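PDB 2ZTS: KaiC domain-containing protein from Pyrococcus horikoshii, which probably binds ATP as a KaiC-like member of the P-loop NTPase clan, here holding ADP between neighbouring subunits. Local coordinates for residues F19-V33 with V218-M230. Residues are numbered along the deposited sequence; the frame is centred on the assembly and turned at random.
With ADP (adenosine-5'-diphosphate), chain D.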
loop_
_atom_site.group_PDB
_atom_site.type_symbol
_atom_site.label_atom_id
_atom_site.label_comp_id
_atom_site.label_asym_id
_atom_site.label_seq_id
_atom_site.Cartn_x
_atom_site.Cartn_y
_atom_site.Cartn_z
ATOM N N PHE C 19 9.615 33.759 13.662
ATOM C CA PHE C 19 8.386 33.054 13.344
ATOM C C PHE C 19 7.135 33.901 13.283
ATOM O O PHE C 19 6.279 33.675 12.432
ATOM C CB PHE C 19 8.156 31.926 14.368
ATOM C CG PHE C 19 7.115 30.973 13.956
ATOM C CD1 PHE C 19 7.349 30.108 12.879
ATOM C CD2 PHE C 19 5.899 30.918 14.613
ATOM C CE1 PHE C 19 6.392 29.253 12.455
ATOM C CE2 PHE C 19 4.943 30.024 14.220
ATOM C CZ PHE C 19 5.184 29.178 13.134
ATOM N N ASP C 20 6.980 34.835 14.213
ATOM C CA ASP C 20 5.737 35.614 14.279
ATOM C C ASP C 20 5.489 36.359 12.993
ATOM O O ASP C 20 4.362 36.479 12.575
ATOM C CB ASP C 20 5.726 36.591 15.462
ATOM C CG ASP C 20 5.697 35.882 16.791
ATOM O OD1 ASP C 20 5.306 34.693 16.834
ATOM O OD2 ASP C 20 6.078 36.446 17.849
ATOM N N GLU C 21 6.547 36.830 12.357
ATOM C CA GLU C 21 6.434 37.515 11.057
ATOM C C GLU C 21 5.795 36.672 9.947
ATOM O O GLU C 21 5.403 37.216 8.937
ATOM C CB GLU C 21 7.812 38.081 10.559
ATOM C CG GLU C 21 9.072 37.283 10.863
ATOM C CD GLU C 21 9.944 37.824 12.043
ATOM O OE1 GLU C 21 9.707 37.424 13.226
ATOM O OE2 GLU C 21 10.913 38.588 11.799
ATOM N N LEU C 22 5.721 35.352 10.120
ATOM C CA LEU C 22 5.090 34.465 9.146
ATOM C C LEU C 22 3.582 34.389 9.335
ATOM O O LEU C 22 2.888 33.928 8.440
ATOM C CB LEU C 22 5.715 33.042 9.203
ATOM C CG LEU C 22 7.247 32.951 9.122
ATOM C CD1 LEU C 22 7.770 31.562 9.108
ATOM C CD2 LEU C 22 7.753 33.691 7.932
ATOM N N ILE C 23 3.072 34.831 10.481
ATOM C CA ILE C 23 1.680 34.642 10.848
ATOM C C ILE C 23 1.078 35.923 11.472
ATOM O O ILE C 23 0.270 35.867 12.396
ATOM C CB ILE C 23 1.510 33.400 11.790
ATOM C CG1 ILE C 23 2.470 33.458 12.961
ATOM C CG2 ILE C 23 1.793 32.155 11.035
ATOM C CD1 ILE C 23 2.045 32.643 14.177
ATOM N N GLU C 24 1.472 37.056 10.883
ATOM C CA GLU C 24 0.994 38.405 11.173
ATOM C C GLU C 24 1.118 38.783 12.644
ATOM O O GLU C 24 0.254 39.429 13.182
ATOM C CB GLU C 24 -0.439 38.585 10.670
ATOM C CG GLU C 24 -0.654 38.519 9.153
ATOM C CD GLU C 24 -2.110 38.858 8.806
ATOM O OE1 GLU C 24 -2.528 40.026 9.006
ATOM O OE2 GLU C 24 -2.877 37.971 8.394
ATOM N N GLY C 25 2.193 38.364 13.296
ATOM C CA GLY C 25 2.486 38.723 14.687
ATOM C C GLY C 25 2.247 37.615 15.710
ATOM O O GLY C 25 2.627 37.754 16.871
ATOM N N GLY C 26 1.645 36.489 15.335
ATOM C CA GLY C 26 1.373 35.439 16.325
ATOM C C GLY C 26 0.121 34.664 16.055
ATOM O O GLY C 26 -0.544 34.936 15.057
ATOM N N PHE C 27 -0.161 33.654 16.896
ATOM C CA PHE C 27 -1.341 32.827 16.745
ATOM C C PHE C 27 -2.612 33.563 17.214
ATOM O O PHE C 27 -2.636 34.062 18.350
ATOM C CB PHE C 27 -1.259 31.551 17.585
ATOM C CG PHE C 27 -0.028 30.751 17.391
ATOM C CD1 PHE C 27 0.175 30.024 16.209
ATOM C CD2 PHE C 27 0.910 30.639 18.410
ATOM C CE1 PHE C 27 1.298 29.218 16.045
ATOM C CE2 PHE C 27 2.066 29.817 18.232
ATOM C CZ PHE C 27 2.247 29.127 17.028
ATOM N N PRO C 28 -3.692 33.551 16.417
ATOM C CA PRO C 28 -4.969 34.050 16.934
ATOM C C PRO C 28 -5.262 33.375 18.262
ATOM O O PRO C 28 -5.219 32.132 18.397
ATOM C CB PRO C 28 -6.002 33.640 15.871
ATOM C CG PRO C 28 -5.263 33.419 14.611
ATOM C CD PRO C 28 -3.804 33.073 15.016
ATOM N N GLU C 29 -5.591 34.197 19.250
ATOM C CA GLU C 29 -5.969 33.710 20.570
ATOM C C GLU C 29 -7.073 32.661 20.494
ATOM O O GLU C 29 -8.045 32.809 19.784
ATOM C CB GLU C 29 -6.377 34.940 21.463
ATOM C CG GLU C 29 -6.627 34.612 22.919
ATOM C CD GLU C 29 -6.881 35.860 23.802
ATOM O OE1 GLU C 29 -6.860 37.020 23.287
ATOM O OE2 GLU C 29 -7.084 35.666 25.035
ATOM N N GLY C 30 -6.925 31.569 21.230
ATOM C CA GLY C 30 -7.937 30.543 21.249
ATOM C C GLY C 30 -7.717 29.407 20.214
ATOM O O GLY C 30 -8.444 28.417 20.263
ATOM N N THR C 31 -6.748 29.535 19.315
ATOM C CA THR C 31 -6.530 28.521 18.216
ATOM C C THR C 31 -5.912 27.212 18.728
ATOM O O THR C 31 -5.049 27.246 19.562
ATOM C CB THR C 31 -5.529 29.058 17.176
ATOM O OG1 THR C 31 -5.917 30.338 16.741
ATOM C CG2 THR C 31 -5.586 28.258 15.900
ATOM N N THR C 32 -6.348 26.065 18.221
ATOM C CA THR C 32 -5.587 24.806 18.349
ATOM C C THR C 32 -4.725 24.562 17.123
ATOM O O THR C 32 -5.264 24.477 16.005
ATOM C CB THR C 32 -6.550 23.703 18.515
ATOM O OG1 THR C 32 -7.261 23.955 19.718
ATOM C CG2 THR C 32 -5.812 22.289 18.741
ATOM N N VAL C 33 -3.410 24.523 17.306
ATOM C CA VAL C 33 -2.409 24.364 16.238
ATOM C C VAL C 33 -1.821 22.972 16.324
ATOM O O VAL C 33 -1.366 22.572 17.393
ATOM C CB VAL C 33 -1.289 25.346 16.403
ATOM C CG1 VAL C 33 -0.260 25.255 15.271
ATOM C CG2 VAL C 33 -1.875 26.805 16.456
ATOM N N VAL C 218 10.675 24.786 8.322
ATOM C CA VAL C 218 9.286 24.959 8.793
ATOM C C VAL C 218 8.407 25.516 7.687
ATOM O O VAL C 218 8.834 26.343 6.874
ATOM C CB VAL C 218 9.219 25.843 10.058
ATOM C CG1 VAL C 218 9.840 27.229 9.803
ATOM C CG2 VAL C 218 7.825 26.018 10.526
ATOM N N LEU C 219 7.165 25.054 7.652
ATOM C CA LEU C 219 6.181 25.561 6.718
ATOM C C LEU C 219 4.848 25.721 7.468
ATOM O O LEU C 219 4.437 24.845 8.260
ATOM C CB LEU C 219 6.067 24.568 5.616
ATOM C CG LEU C 219 5.031 24.627 4.527
ATOM C CD1 LEU C 219 5.282 25.780 3.644
ATOM C CD2 LEU C 219 5.175 23.326 3.745
ATOM N N ILE C 220 4.214 26.853 7.291
ATOM C CA ILE C 220 2.848 27.039 7.769
ATOM C C ILE C 220 1.906 26.674 6.671
ATOM O O ILE C 220 1.788 27.393 5.676
ATOM C CB ILE C 220 2.602 28.471 8.160
ATOM C CG1 ILE C 220 3.585 28.883 9.236
ATOM C CG2 ILE C 220 1.151 28.647 8.670
ATOM C CD1 ILE C 220 4.240 30.132 8.907
ATOM N N ARG C 221 1.211 25.557 6.883
ATOM C CA ARG C 221 0.342 24.906 5.912
ATOM C C ARG C 221 -1.054 25.510 5.998
ATOM O O ARG C 221 -1.699 25.721 4.991
ATOM C CB ARG C 221 0.373 23.398 6.215
ATOM C CG ARG C 221 -0.572 22.481 5.532
ATOM C CD ARG C 221 -0.428 22.375 3.981
ATOM N NE ARG C 221 -0.099 21.016 3.595
ATOM C CZ ARG C 221 -0.927 20.138 3.029
ATOM N NH1 ARG C 221 -2.208 20.428 2.725
ATOM N NH2 ARG C 221 -0.450 18.922 2.766
ATOM N N LYS C 222 -1.467 25.866 7.216
ATOM C CA LYS C 222 -2.808 26.347 7.520
ATOM C C LYS C 222 -2.734 27.220 8.778
ATOM O O LYS C 222 -2.058 26.871 9.755
ATOM C CB LYS C 222 -3.748 25.178 7.792
ATOM C CG LYS C 222 -5.175 25.573 8.026
ATOM C CD LYS C 222 -6.103 24.363 8.232
ATOM C CE LYS C 222 -7.429 24.869 8.753
ATOM N NZ LYS C 222 -8.593 24.095 8.381
HETATM N N MSE C 223 -3.386 28.371 8.760
HETATM C CA MSE C 223 -3.563 29.119 10.022
HETATM C C MSE C 223 -4.807 29.959 9.893
HETATM O O MSE C 223 -4.854 30.838 9.052
HETATM C CB MSE C 223 -2.371 30.010 10.317
HETATM C CG MSE C 223 -2.422 30.761 11.671
HETATM SE SE MSE C 223 -2.369 29.456 13.174
HETATM C CE MSE C 223 -0.626 28.582 12.694
ATOM N N ARG C 224 -5.805 29.694 10.722
ATOM C CA ARG C 224 -7.062 30.400 10.589
ATOM C C ARG C 224 -6.869 31.901 10.848
ATOM O O ARG C 224 -5.934 32.304 11.522
ATOM C CB ARG C 224 -8.114 29.809 11.524
ATOM C CG ARG C 224 -7.901 30.147 13.035
ATOM C CD ARG C 224 -9.222 30.334 13.815
ATOM N NE ARG C 224 -8.948 30.589 15.232
ATOM C CZ ARG C 224 -9.806 30.447 16.247
ATOM N NH1 ARG C 224 -11.076 30.113 16.044
ATOM N NH2 ARG C 224 -9.372 30.691 17.481
ATOM N N GLU C 225 -7.729 32.704 10.233
ATOM C CA GLU C 225 -7.762 34.164 10.422
ATOM C C GLU C 225 -6.443 34.827 10.093
ATOM O O GLU C 225 -6.138 35.859 10.634
ATOM C CB GLU C 225 -8.163 34.538 11.882
ATOM C CG GLU C 225 -9.506 34.002 12.353
ATOM C CD GLU C 225 -9.758 34.144 13.876
ATOM O OE1 GLU C 225 -9.533 33.151 14.623
ATOM O OE2 GLU C 225 -10.233 35.238 14.337
ATOM N N THR C 226 -5.629 34.238 9.233
ATOM C CA THR C 226 -4.317 34.790 9.009
ATOM C C THR C 226 -3.890 34.625 7.570
ATOM O O THR C 226 -3.938 33.529 7.053
ATOM C CB THR C 226 -3.294 34.042 9.900
ATOM O OG1 THR C 226 -3.762 33.971 11.244
ATOM C CG2 THR C 226 -2.003 34.814 10.021
ATOM N N ARG C 227 -3.391 35.690 6.973
ATOM C CA ARG C 227 -2.699 35.663 5.684
ATOM C C ARG C 227 -1.269 35.313 6.068
ATOM O O ARG C 227 -0.471 36.215 6.318
ATOM C CB ARG C 227 -2.816 37.062 4.969
ATOM C CG ARG C 227 -2.329 37.229 3.456
ATOM C CD ARG C 227 -3.151 38.337 2.639
ATOM N NE ARG C 227 -2.879 38.599 1.193
ATOM C CZ ARG C 227 -3.020 37.734 0.152
ATOM N NH1 ARG C 227 -3.367 36.466 0.333
ATOM N NH2 ARG C 227 -2.782 38.138 -1.100
ATOM N N HIS C 228 -0.980 34.017 6.174
ATOM C CA HIS C 228 0.378 33.508 6.545
ATOM C C HIS C 228 1.191 33.253 5.302
ATOM O O HIS C 228 0.657 32.916 4.283
ATOM C CB HIS C 228 0.356 32.185 7.384
ATOM C CG HIS C 228 -0.400 31.055 6.740
ATOM N ND1 HIS C 228 -0.312 30.754 5.409
ATOM C CD2 HIS C 228 -1.259 30.149 7.255
ATOM C CE1 HIS C 228 -1.109 29.736 5.124
ATOM N NE2 HIS C 228 -1.702 29.356 6.228
ATOM N N SER C 229 2.503 33.352 5.429
ATOM C CA SER C 229 3.420 32.984 4.361
ATOM C C SER C 229 3.199 31.492 4.031
ATOM O O SER C 229 2.914 30.699 4.915
ATOM C CB SER C 229 4.842 33.239 4.851
ATOM O OG SER C 229 5.792 32.780 3.926
HETATM N N MSE C 230 3.338 31.143 2.763
HETATM C CA MSE C 230 3.172 29.780 2.273
HETATM C C MSE C 230 4.505 29.149 1.845
HETATM O O MSE C 230 4.490 28.059 1.312
HETATM C CB MSE C 230 2.261 29.783 1.029
HETATM C CG MSE C 230 0.920 30.506 1.136
HETATM SE SE MSE C 230 -0.610 29.277 1.639
HETATM C CE MSE C 230 0.064 27.367 1.587
HETATM P PB ADP D . -9.700 24.021 4.494
HETATM O O1B ADP D . -9.586 23.222 3.227
HETATM O O2B ADP D . -8.850 23.386 5.595
HETATM O O3B ADP D . -11.128 23.917 4.950
HETATM P PA ADP D . -9.778 26.843 4.857
HETATM O O1A ADP D . -10.913 27.278 3.967
HETATM O O2A ADP D . -10.107 26.465 6.279
HETATM O O3A ADP D . -9.088 25.477 4.235
HETATM O "O5'" ADP D . -8.649 27.923 4.582
HETATM C "C5'" ADP D . -8.032 28.589 5.631
HETATM C "C4'" ADP D . -6.834 29.284 5.040
HETATM O "O4'" ADP D . -7.200 30.484 4.395
HETATM C "C3'" ADP D . -5.802 29.597 6.105
HETATM O "O3'" ADP D . -4.969 28.496 6.207
HETATM C "C2'" ADP D . -5.136 30.793 5.512
HETATM O "O2'" ADP D . -4.095 30.471 4.656
HETATM C "C1'" ADP D . -6.220 31.456 4.678
HETATM N N9 ADP D . -6.826 32.535 5.461
HETATM C C8 ADP D . -7.655 32.403 6.559
HETATM N N7 ADP D . -8.009 33.647 6.972
HETATM C C5 ADP D . -7.399 34.538 6.162
HETATM C C6 ADP D . -7.438 35.922 6.169
HETATM N N6 ADP D . -8.391 36.506 6.894
HETATM N N1 ADP D . -6.740 36.582 5.183
HETATM C C2 ADP D . -6.000 35.863 4.225
HETATM N N3 ADP D . -5.957 34.465 4.233
HETATM C C4 ADP D . -6.659 33.846 5.197
#
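Selenomethionine Met223 and Phe27 illustrate how the last residue of a strand can face the nucleotide with its backbone and an apolar layer with its side chain: CE of Met223 lies in the ring plane, 3.9 Å from CD1 of Phe27, a Met-aromatic contact made at the ring edge. Folds at chi2 and chi3 (65° and 58°) curl the side chain back to place CE there, where CE also meets CG1 of Val33. Ile220 extends this layer, its CD1 touching CG2 of Ile23 and pressed tightly against CB of Leu22 (3.3 Å), while the Phe19 ring rests against Val218. Pro28 bears on the type II turn Met223-Thr226, its CG 3.4 Å from the carbonyl O of Arg224.

In this KaiC-like P-loop fold, the end of strand 214-223 and the loop after it reach the ADP of the adjoining subunit, whose Walker A residues Gly40, Gly42, Lys43 and Thr44 grip the same ADP. Met223 N donates to the ribose O3', Lys222 NZ reaches phosphate oxygen O2B at 2.9 Å, and Arg227 CB touches the adenine at C2.

Hydrogen bonds tie that loop to 19-33 at two backbone amides. Ser229 N donates in the carbonyl plane to Leu22 O (3.1 Å), and Glu24, extended beyond CG, brings OE2 to 2.7 Å from Arg227 N, which meets it nearly along the C-O axis.

Charged and hydroxyl groups gather at Arg224. Its NE makes a weak bond to Thr31 OG1 (3.4 Å) and pairs with Glu225 OE1 by charge alone, the oxygen lying well out of the guanidinium plane; NH1 bridges to Glu77 of the neighbouring subunit. Thr31 OG1 in turn donates to Pro28 O, joining Thr31 N on one face of that carbonyl. At Thr31 a valine would probably leave Arg224 NE without its weak hydroxyl acceptor and Pro28 O with one bond fewer.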